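Local coordinates for protein arylmalonate decarboxylase (Bordetella bronchiseptica, PDB 2VLB) that catalyses the decarboxylation of 2-aryl-2-methylmalonate to 2-arylpropionate, releasing carbon dioxide, at residues V122-A127 / T148-L153; S38-G43 / E55-H60; M161-T166 / G192-D197. All coordinates share one frame; numbering follows the deposited sequence.

The contacts follow one another along the chain, contact 2 first, then contact 1, then contact 3. Contact 2 joins edge strand 35-39 of one four-stranded parallel sheet to helix 50-67. Contact 1 pairs strands 121-126 and 146-152 of the second sheet, about 29 Å away between centres and on the opposite side of the chain's centre. Contact 3 fastens together two loops that leave the second sheet, about 16 Å from contact 1 between centres; the two touch where A127 CB meets V164 CG2 at 3.9 Å. Two such sheets agree with the paired alpha/beta domains of the aspartate/glutamate racemase superfamily, whose active site generally lies between the domains.

Contact 1. Residues V122-A127 / T148-L153; sequences VALATA and TGCRSL
T148 meets the flat peptide carbonyl of V122 from above: T148 N lies 2.8 Å from V122 O and 38° out of the carbonyl plane. That end of the pairing is irregular. From L124 onward the bonds alternate regularly, L124 N donating to G149 O, R151 N to L124 O, and T126 N to R151 O at 3.0 Å, and they stitch together two parallel strands, 9° apart in direction.

Side chains divide between the two sheet faces. L124, C150, T126 and S152 share one, where T126 CG2 rests on S152 CB at 3.6 Å. The first torsion of T126 (chi1 -173°) places OG1 opposite the backbone N and swings the methyl to S152, while OG1 bonds to S189 O; S152 OG bonds to D130. C150 SG, 4.1 Å from L124 CB, is covalently linked to beta-mercaptoethanol, probably from the crystallisation liquor. On the other face, small A123 and A125 suit a close-packed sheet, A125 touching L172 of helix 166-179, while the long R151 reaches R175. With helix 130-142 linking the strands in sequence and packing on L124 and T126, this is a parallel beta-alpha-beta crossover at the sheet's edge.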
loop_
_atom_site.group_PDB
_atom_site.type_symbol
_atom_site.label_atom_id
_atom_site.label_comp_id
_atom_site.label_asym_id
_atom_site.label_seq_id
_atom_site.Cartn_x
_atom_site.Cartn_y
_atom_site.Cartn_z
ATOM N N VAL A 122 9.237 -12.986 4.418
ATOM C CA VAL A 122 8.778 -12.262 3.209
ATOM C C VAL A 122 9.891 -11.978 2.189
ATOM O O VAL A 122 10.922 -11.401 2.546
ATOM C CB VAL A 122 8.223 -10.835 3.536
ATOM C CG1 VAL A 122 7.262 -10.369 2.437
ATOM C CG2 VAL A 122 7.578 -10.759 4.866
ATOM N N ALA A 123 9.671 -12.338 0.922
ATOM C CA ALA A 123 10.492 -11.822 -0.186
ATOM C C ALA A 123 9.857 -10.540 -0.721
ATOM O O ALA A 123 8.638 -10.492 -0.941
ATOM C CB ALA A 123 10.629 -12.862 -1.305
ATOM N N LEU A 124 10.671 -9.502 -0.898
ATOM C CA LEU A 124 10.200 -8.205 -1.380
ATOM C C LEU A 124 10.567 -8.016 -2.850
ATOM O O LEU A 124 11.676 -8.373 -3.285
ATOM C CB LEU A 124 10.788 -7.058 -0.558
ATOM C CG LEU A 124 10.353 -6.958 0.915
ATOM C CD1 LEU A 124 11.120 -7.952 1.806
ATOM C CD2 LEU A 124 10.512 -5.511 1.405
ATOM N N ALA A 125 9.624 -7.458 -3.603
ATOM C CA ALA A 125 9.792 -7.183 -5.024
ATOM C C ALA A 125 9.257 -5.783 -5.309
ATOM O O ALA A 125 8.274 -5.338 -4.694
ATOM C CB ALA A 125 9.047 -8.212 -5.857
ATOM N N THR A 126 9.930 -5.069 -6.201
ATOM C CA THR A 126 9.435 -3.764 -6.643
ATOM C C THR A 126 9.773 -3.520 -8.115
ATOM O O THR A 126 10.738 -4.088 -8.640
ATOM C CB THR A 126 9.941 -2.616 -5.747
ATOM O OG1 THR A 126 9.279 -1.410 -6.161
ATOM C CG2 THR A 126 11.486 -2.421 -5.859
ATOM N N ALA A 127 8.963 -2.712 -8.802
ATOM C CA ALA A 127 9.331 -2.287 -10.155
ATOM C C ALA A 127 10.283 -1.070 -10.087
ATOM O O ALA A 127 10.887 -0.692 -11.081
ATOM C CB ALA A 127 8.095 -1.974 -10.980
ATOM N N THR A 148 13.543 -11.913 3.487
ATOM C CA THR A 148 14.376 -13.024 3.060
ATOM C C THR A 148 15.156 -12.727 1.771
ATOM O O THR A 148 15.972 -13.539 1.345
ATOM C CB THR A 148 13.505 -14.286 2.813
ATOM O OG1 THR A 148 12.437 -13.939 1.920
ATOM C CG2 THR A 148 12.923 -14.824 4.128
ATOM N N GLY A 149 14.907 -11.579 1.143
ATOM C CA GLY A 149 15.498 -11.295 -0.167
ATOM C C GLY A 149 14.766 -10.157 -0.825
ATOM O O GLY A 149 13.609 -9.885 -0.483
ATOM N N CYS A 150 15.439 -9.474 -1.758
ATOM C CA CYS A 150 14.925 -8.228 -2.338
ATOM C C CYS A 150 15.282 -8.222 -3.821
ATOM O O CYS A 150 16.418 -8.552 -4.190
ATOM C CB CYS A 150 15.528 -7.002 -1.641
ATOM S SG CYS A 150 14.864 -6.692 0.059
ATOM N N ARG A 151 14.296 -7.912 -4.668
ATOM C CA ARG A 151 14.519 -7.841 -6.117
ATOM C C ARG A 151 13.819 -6.620 -6.681
ATOM O O ARG A 151 12.680 -6.325 -6.318
ATOM C CB ARG A 151 14.015 -9.107 -6.800
ATOM C CG ARG A 151 14.574 -9.274 -8.198
ATOM C CD ARG A 151 14.000 -10.510 -8.875
ATOM N NE ARG A 151 14.530 -10.685 -10.227
ATOM C CZ ARG A 151 15.677 -11.295 -10.512
ATOM N NH1 ARG A 151 16.437 -11.802 -9.545
ATOM N NH2 ARG A 151 16.065 -11.400 -11.770
ATOM N N SER A 152 14.493 -5.904 -7.572
ATOM C CA SER A 152 13.911 -4.673 -8.117
ATOM C C SER A 152 14.081 -4.618 -9.627
ATOM O O SER A 152 14.975 -5.277 -10.184
ATOM C CB SER A 152 14.568 -3.455 -7.468
ATOM O OG SER A 152 15.963 -3.431 -7.761
ATOM N N LEU A 153 13.241 -3.831 -10.299
ATOM C CA LEU A 153 13.417 -3.642 -11.744
ATOM C C LEU A 153 14.148 -2.336 -12.109
ATOM O O LEU A 153 14.705 -2.220 -13.192
ATOM C CB LEU A 153 12.080 -3.759 -12.498
ATOM C CG LEU A 153 11.277 -5.070 -12.440
ATOM C CD1 LEU A 153 9.956 -4.852 -13.153
ATOM C CD2 LEU A 153 12.014 -6.276 -13.050
#

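Contact 2. Residues S38-G43 / E55-H60; sequences SGLGLG and ESVVDH. With PO4 (phosphate ion), chain G.
H60 meets L40 face on: methyl CD2 of L40 lies over one face of the imidazole, 4.0 Å from the ring centroid and 28° off its normal, a CH-pi contact. S38 approaches the ring at its edge, near the ring plane, with OG 2.9 Å from H60 CD2. G39 O comes obliquely to within 3.0 Å of H60 NE2, at an angle too poor for a hydrogen bond. L40 and L42 also bring their CD2 methyls against S56, and L40 CD1 reaches V57 CG2, so the branched leucines pack over S56, V57 and the ring.

One shell out, the ring's rotation is fixed by its own helix. The first torsion of H60 (chi1 -77°) sets the ring beside the backbone N, and the second (chi2 78°) turns ND1 to donate to S56 O at 2.8 Å, almost in the ring plane. H60 N reaches the same oxygen from the opposite face of its carbonyl. Serine suits position 56 because its short side chain fits beneath the leucine methyls while its OG reaches a water shared with L40 O, 2.6 Å and 2.7 Å from that water respectively.

Farther out, S38 OG donates to O4 of a phosphate, probably from the crystallisation liquor, at 2.6 Å; Q67 holds the same ion. V57 packs on L91 and M95 of helix 85-99, and L79 covers both L40 and V57. The whole is the strand-to-helix half of a beta-alpha-beta crossover: edge strand 35-39 leads through helix 50-67 to strand 69-74, passing over strand 10-15.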
loop_
_atom_site.group_PDB
_atom_site.type_symbol
_atom_site.label_atom_id
_atom_site.label_comp_id
_atom_site.label_asym_id
_atom_site.label_seq_id
_atom_site.Cartn_x
_atom_site.Cartn_y
_atom_site.Cartn_z
ATOM N N SER A 38 -7.467 13.014 -1.968
ATOM C CA SER A 38 -6.897 14.361 -1.838
ATOM C C SER A 38 -5.385 14.209 -2.008
ATOM O O SER A 38 -4.787 13.330 -1.382
ATOM C CB SER A 38 -7.209 14.948 -0.456
ATOM O OG SER A 38 -6.953 16.356 -0.434
ATOM N N GLY A 39 -4.786 15.025 -2.875
ATOM C CA GLY A 39 -3.368 14.882 -3.215
ATOM C C GLY A 39 -2.492 15.874 -2.460
ATOM O O GLY A 39 -2.822 17.053 -2.361
ATOM N N LEU A 40 -1.366 15.393 -1.942
ATOM C CA LEU A 40 -0.431 16.207 -1.136
ATOM C C LEU A 40 0.441 17.134 -1.944
ATOM O O LEU A 40 0.665 18.286 -1.544
ATOM C CB LEU A 40 0.472 15.297 -0.298
ATOM C CG LEU A 40 -0.222 14.403 0.713
ATOM C CD1 LEU A 40 0.765 13.421 1.301
ATOM C CD2 LEU A 40 -0.844 15.280 1.815
ATOM N N GLY A 41 0.947 16.644 -3.081
ATOM C CA GLY A 41 1.927 17.382 -3.879
ATOM C C GLY A 41 3.227 17.679 -3.162
ATOM O O GLY A 41 3.904 18.655 -3.488
ATOM N N LEU A 42 3.606 16.878 -2.162
ATOM C CA LEU A 42 4.830 17.230 -1.408
ATOM C C LEU A 42 6.052 16.856 -2.238
ATOM O O LEU A 42 5.984 15.921 -3.052
ATOM C CB LEU A 42 4.899 16.560 -0.028
ATOM C CG LEU A 42 3.946 17.007 1.095
ATOM C CD1 LEU A 42 4.088 16.068 2.282
ATOM C CD2 LEU A 42 4.161 18.473 1.534
ATOM N N GLY A 43 7.146 17.594 -2.045
ATOM C CA GLY A 43 8.441 17.201 -2.593
ATOM C C GLY A 43 9.111 16.061 -1.827
ATOM O O GLY A 43 8.652 15.638 -0.753
ATOM N N GLU A 55 1.574 18.795 8.992
ATOM C CA GLU A 55 0.419 19.702 8.853
ATOM C C GLU A 55 -0.291 19.477 7.535
ATOM O O GLU A 55 -1.522 19.501 7.478
ATOM C CB GLU A 55 0.813 21.178 8.953
ATOM C CG GLU A 55 1.453 21.575 10.237
ATOM C CD GLU A 55 0.564 21.411 11.455
ATOM O OE1 GLU A 55 -0.653 21.096 11.340
ATOM O OE2 GLU A 55 1.120 21.604 12.555
ATOM N N SER A 56 0.492 19.273 6.478
ATOM C CA SER A 56 -0.067 19.003 5.177
ATOM C C SER A 56 -0.862 17.683 5.174
ATOM O O SER A 56 -1.957 17.625 4.606
ATOM C CB SER A 56 1.048 18.985 4.130
ATOM O OG SER A 56 0.580 18.443 2.910
ATOM N N VAL A 57 -0.322 16.629 5.785
ATOM C CA VAL A 57 -1.056 15.359 5.838
ATOM C C VAL A 57 -2.396 15.559 6.597
ATOM O O VAL A 57 -3.486 15.152 6.137
ATOM C CB VAL A 57 -0.181 14.226 6.481
ATOM C CG1 VAL A 57 -1.020 12.966 6.720
ATOM C CG2 VAL A 57 1.034 13.925 5.603
ATOM N N VAL A 58 -2.308 16.240 7.731
ATOM C CA VAL A 58 -3.444 16.471 8.616
ATOM C C VAL A 58 -4.507 17.389 7.935
ATOM O O VAL A 58 -5.725 17.147 8.040
ATOM C CB VAL A 58 -2.927 17.014 9.984
ATOM C CG1 VAL A 58 -3.954 17.841 10.664
ATOM C CG2 VAL A 58 -2.452 15.848 10.858
ATOM N N ASP A 59 -4.042 18.406 7.210
ATOM C CA ASP A 59 -4.951 19.299 6.496
ATOM C C ASP A 59 -5.719 18.523 5.421
ATOM O O ASP A 59 -6.917 18.713 5.239
ATOM C CB ASP A 59 -4.199 20.457 5.848
ATOM C CG ASP A 59 -5.132 21.529 5.329
ATOM O OD1 ASP A 59 -5.821 22.170 6.155
ATOM O OD2 ASP A 59 -5.189 21.720 4.098
ATOM N N HIS A 60 -5.025 17.643 4.721
ATOM C CA HIS A 60 -5.669 16.869 3.657
ATOM C C HIS A 60 -6.639 15.826 4.240
ATOM O O HIS A 60 -7.694 15.580 3.647
ATOM C CB HIS A 60 -4.648 16.275 2.695
ATOM C CG HIS A 60 -4.094 17.286 1.731
ATOM N ND1 HIS A 60 -3.131 18.205 2.083
ATOM C CD2 HIS A 60 -4.414 17.555 0.447
ATOM C CE1 HIS A 60 -2.858 18.980 1.049
ATOM N NE2 HIS A 60 -3.622 18.606 0.043
HETATM P P PO4 G . -9.697 17.240 -2.401
HETATM O O1 PO4 G . -10.555 18.459 -2.643
HETATM O O2 PO4 G . -10.216 16.516 -1.179
HETATM O O3 PO4 G . -9.816 16.263 -3.554
HETATM O O4 PO4 G . -8.276 17.712 -2.200
HETATM O O HOH W 1 0.693 19.796 0.657
#

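Contact 3. Residues M161-T166 / G192-D197; sequences MARVDT and GLLTLD
The hydrogen bond that joins the loops directly runs from L193 N to A162 O and is 3.0 Å long. Beside it the backbones come very near, G192 CA lying 3.3 Å from A162 O. Glycine suits this place because its positive phi of 85°, with psi near 180°, is hard for a residue with a side chain.

Van der Waals packing centres on R163 and L194, whose side chains cross at about a right angle. L194 CB lies over one face of the guanidinium, near its rim, and L194 CD1 is 3.2 Å from R163 NE. A bend at chi2 (-72°) carries the guanidinium forward alongside V164-T166, against L194. L193 CD1 lies against M161 O at 3.5 Å, and D197 CB touches T166 OG1.

Water carries the remaining polar links. One molecule accepts from both V164 N and L194 N, while a second joins T166 OG1 to L194 O. A third lies 2.7 Å from T166 OG1 and donates to D197 OD2, so the threonine hydroxyl serves two bridges.

The two loops leave strands 146-152 and 185-189 and lead into helices 166-179 and 198-206. V164 packs on L169 of the first helix, whereas T195 bonds to D25 and to S212 of strand 210-212 and touches P215 of helix 213-225.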
loop_
_atom_site.group_PDB
_atom_site.type_symbol
_atom_site.label_atom_id
_atom_site.label_comp_id
_atom_site.label_asym_id
_atom_site.label_seq_id
_atom_site.Cartn_x
_atom_site.Cartn_y
_atom_site.Cartn_z
ATOM N N MET A 161 3.892 8.062 -13.323
ATOM C CA MET A 161 2.780 7.599 -14.155
ATOM C C MET A 161 3.014 6.285 -14.936
ATOM O O MET A 161 2.204 5.940 -15.788
ATOM C CB MET A 161 2.366 8.704 -15.131
ATOM C CG MET A 161 1.833 9.957 -14.446
ATOM S SD MET A 161 1.908 11.372 -15.525
ATOM C CE MET A 161 3.618 11.841 -15.207
ATOM N N ALA A 162 4.097 5.564 -14.648
ATOM C CA ALA A 162 4.491 4.422 -15.483
ATOM C C ALA A 162 3.634 3.194 -15.208
ATOM O O ALA A 162 3.276 2.938 -14.074
ATOM C CB ALA A 162 5.978 4.098 -15.294
ATOM N N ARG A 163 3.311 2.455 -16.264
ATOM C CA ARG A 163 2.573 1.201 -16.172
ATOM C C ARG A 163 3.507 0.058 -16.576
ATOM O O ARG A 163 4.157 0.122 -17.616
ATOM C CB ARG A 163 1.366 1.227 -17.126
ATOM C CG ARG A 163 0.177 0.303 -16.731
ATOM C CD ARG A 163 0.469 -1.201 -16.936
ATOM N NE ARG A 163 -0.733 -2.050 -16.915
ATOM C CZ ARG A 163 -0.748 -3.360 -16.649
ATOM N NH1 ARG A 163 0.366 -4.008 -16.359
ATOM N NH2 ARG A 163 -1.890 -4.032 -16.670
ATOM N N VAL A 164 3.564 -0.986 -15.756
ATOM C CA VAL A 164 4.446 -2.122 -16.022
ATOM C C VAL A 164 3.572 -3.295 -16.453
ATOM O O VAL A 164 2.578 -3.583 -15.784
ATOM C CB VAL A 164 5.257 -2.505 -14.747
ATOM C CG1 VAL A 164 6.165 -3.721 -15.005
ATOM C CG2 VAL A 164 6.063 -1.288 -14.236
ATOM N N ASP A 165 3.941 -3.966 -17.549
ATOM C CA ASP A 165 3.211 -5.145 -18.052
ATOM C C ASP A 165 3.022 -6.207 -16.963
ATOM O O ASP A 165 3.934 -6.482 -16.177
ATOM C CB ASP A 165 3.935 -5.781 -19.255
ATOM C CG ASP A 165 3.559 -5.146 -20.602
ATOM O OD1 ASP A 165 3.060 -3.988 -20.650
ATOM O OD2 ASP A 165 3.779 -5.818 -21.637
ATOM N N THR A 166 1.838 -6.806 -16.925
ATOM C CA THR A 166 1.590 -7.934 -16.026
ATOM C C THR A 166 2.683 -9.026 -16.106
ATOM O O THR A 166 3.222 -9.419 -15.070
ATOM C CB THR A 166 0.183 -8.516 -16.238
ATOM O OG1 THR A 166 -0.779 -7.504 -15.918
ATOM C CG2 THR A 166 -0.059 -9.755 -15.357
ATOM N N GLY A 192 4.041 0.257 -10.294
ATOM C CA GLY A 192 3.436 1.042 -11.381
ATOM C C GLY A 192 1.923 1.107 -11.269
ATOM O O GLY A 192 1.353 0.643 -10.291
ATOM N N LEU A 193 1.263 1.664 -12.278
ATOM C CA LEU A 193 -0.181 1.965 -12.181
ATOM C C LEU A 193 -1.116 0.760 -11.950
ATOM O O LEU A 193 -2.185 0.938 -11.368
ATOM C CB LEU A 193 -0.678 2.784 -13.393
ATOM C CG LEU A 193 -0.212 4.248 -13.545
ATOM C CD1 LEU A 193 -0.936 4.885 -14.713
ATOM C CD2 LEU A 193 -0.377 5.099 -12.273
ATOM N N LEU A 194 -0.737 -0.433 -12.420
ATOM C CA LEU A 194 -1.624 -1.622 -12.321
ATOM C C LEU A 194 -0.880 -2.903 -11.940
ATOM O O LEU A 194 -0.037 -3.391 -12.693
ATOM C CB LEU A 194 -2.404 -1.846 -13.631
ATOM C CG LEU A 194 -3.155 -0.665 -14.287
ATOM C CD1 LEU A 194 -3.469 -0.908 -15.777
ATOM C CD2 LEU A 194 -4.440 -0.313 -13.515
ATOM N N THR A 195 -1.218 -3.462 -10.784
ATOM C CA THR A 195 -0.556 -4.671 -10.296
ATOM C C THR A 195 -1.515 -5.841 -10.082
ATOM O O THR A 195 -1.048 -6.971 -9.932
ATOM C CB THR A 195 0.217 -4.440 -8.960
ATOM O OG1 THR A 195 -0.700 -4.124 -7.888
ATOM C CG2 THR A 195 1.295 -3.310 -9.097
ATOM N N LEU A 196 -2.829 -5.571 -10.041
ATOM C CA LEU A 196 -3.819 -6.570 -9.578
ATOM C C LEU A 196 -3.724 -7.879 -10.337
ATOM O O LEU A 196 -3.797 -8.949 -9.738
ATOM C CB LEU A 196 -5.256 -6.053 -9.677
ATOM C CG LEU A 196 -5.807 -5.094 -8.629
ATOM C CD1 LEU A 196 -7.216 -4.706 -9.016
ATOM C CD2 LEU A 196 -5.796 -5.702 -7.224
ATOM N N ASP A 197 -3.558 -7.788 -11.656
ATOM C CA ASP A 197 -3.561 -8.969 -12.524
ATOM C C ASP A 197 -2.393 -9.923 -12.275
ATOM O O ASP A 197 -2.504 -11.115 -12.554
ATOM C CB ASP A 197 -3.602 -8.572 -14.013
ATOM C CG ASP A 197 -4.961 -8.032 -14.449
ATOM O OD1 ASP A 197 -5.920 -8.031 -13.643
ATOM O OD2 ASP A 197 -5.070 -7.596 -15.612
HETATM O O HOH W 2 1.945 -1.283 -13.308
HETATM O O HOH W 3 -0.777 -6.093 -13.520
HETATM O O HOH W 4 -2.988 -8.138 -17.292
#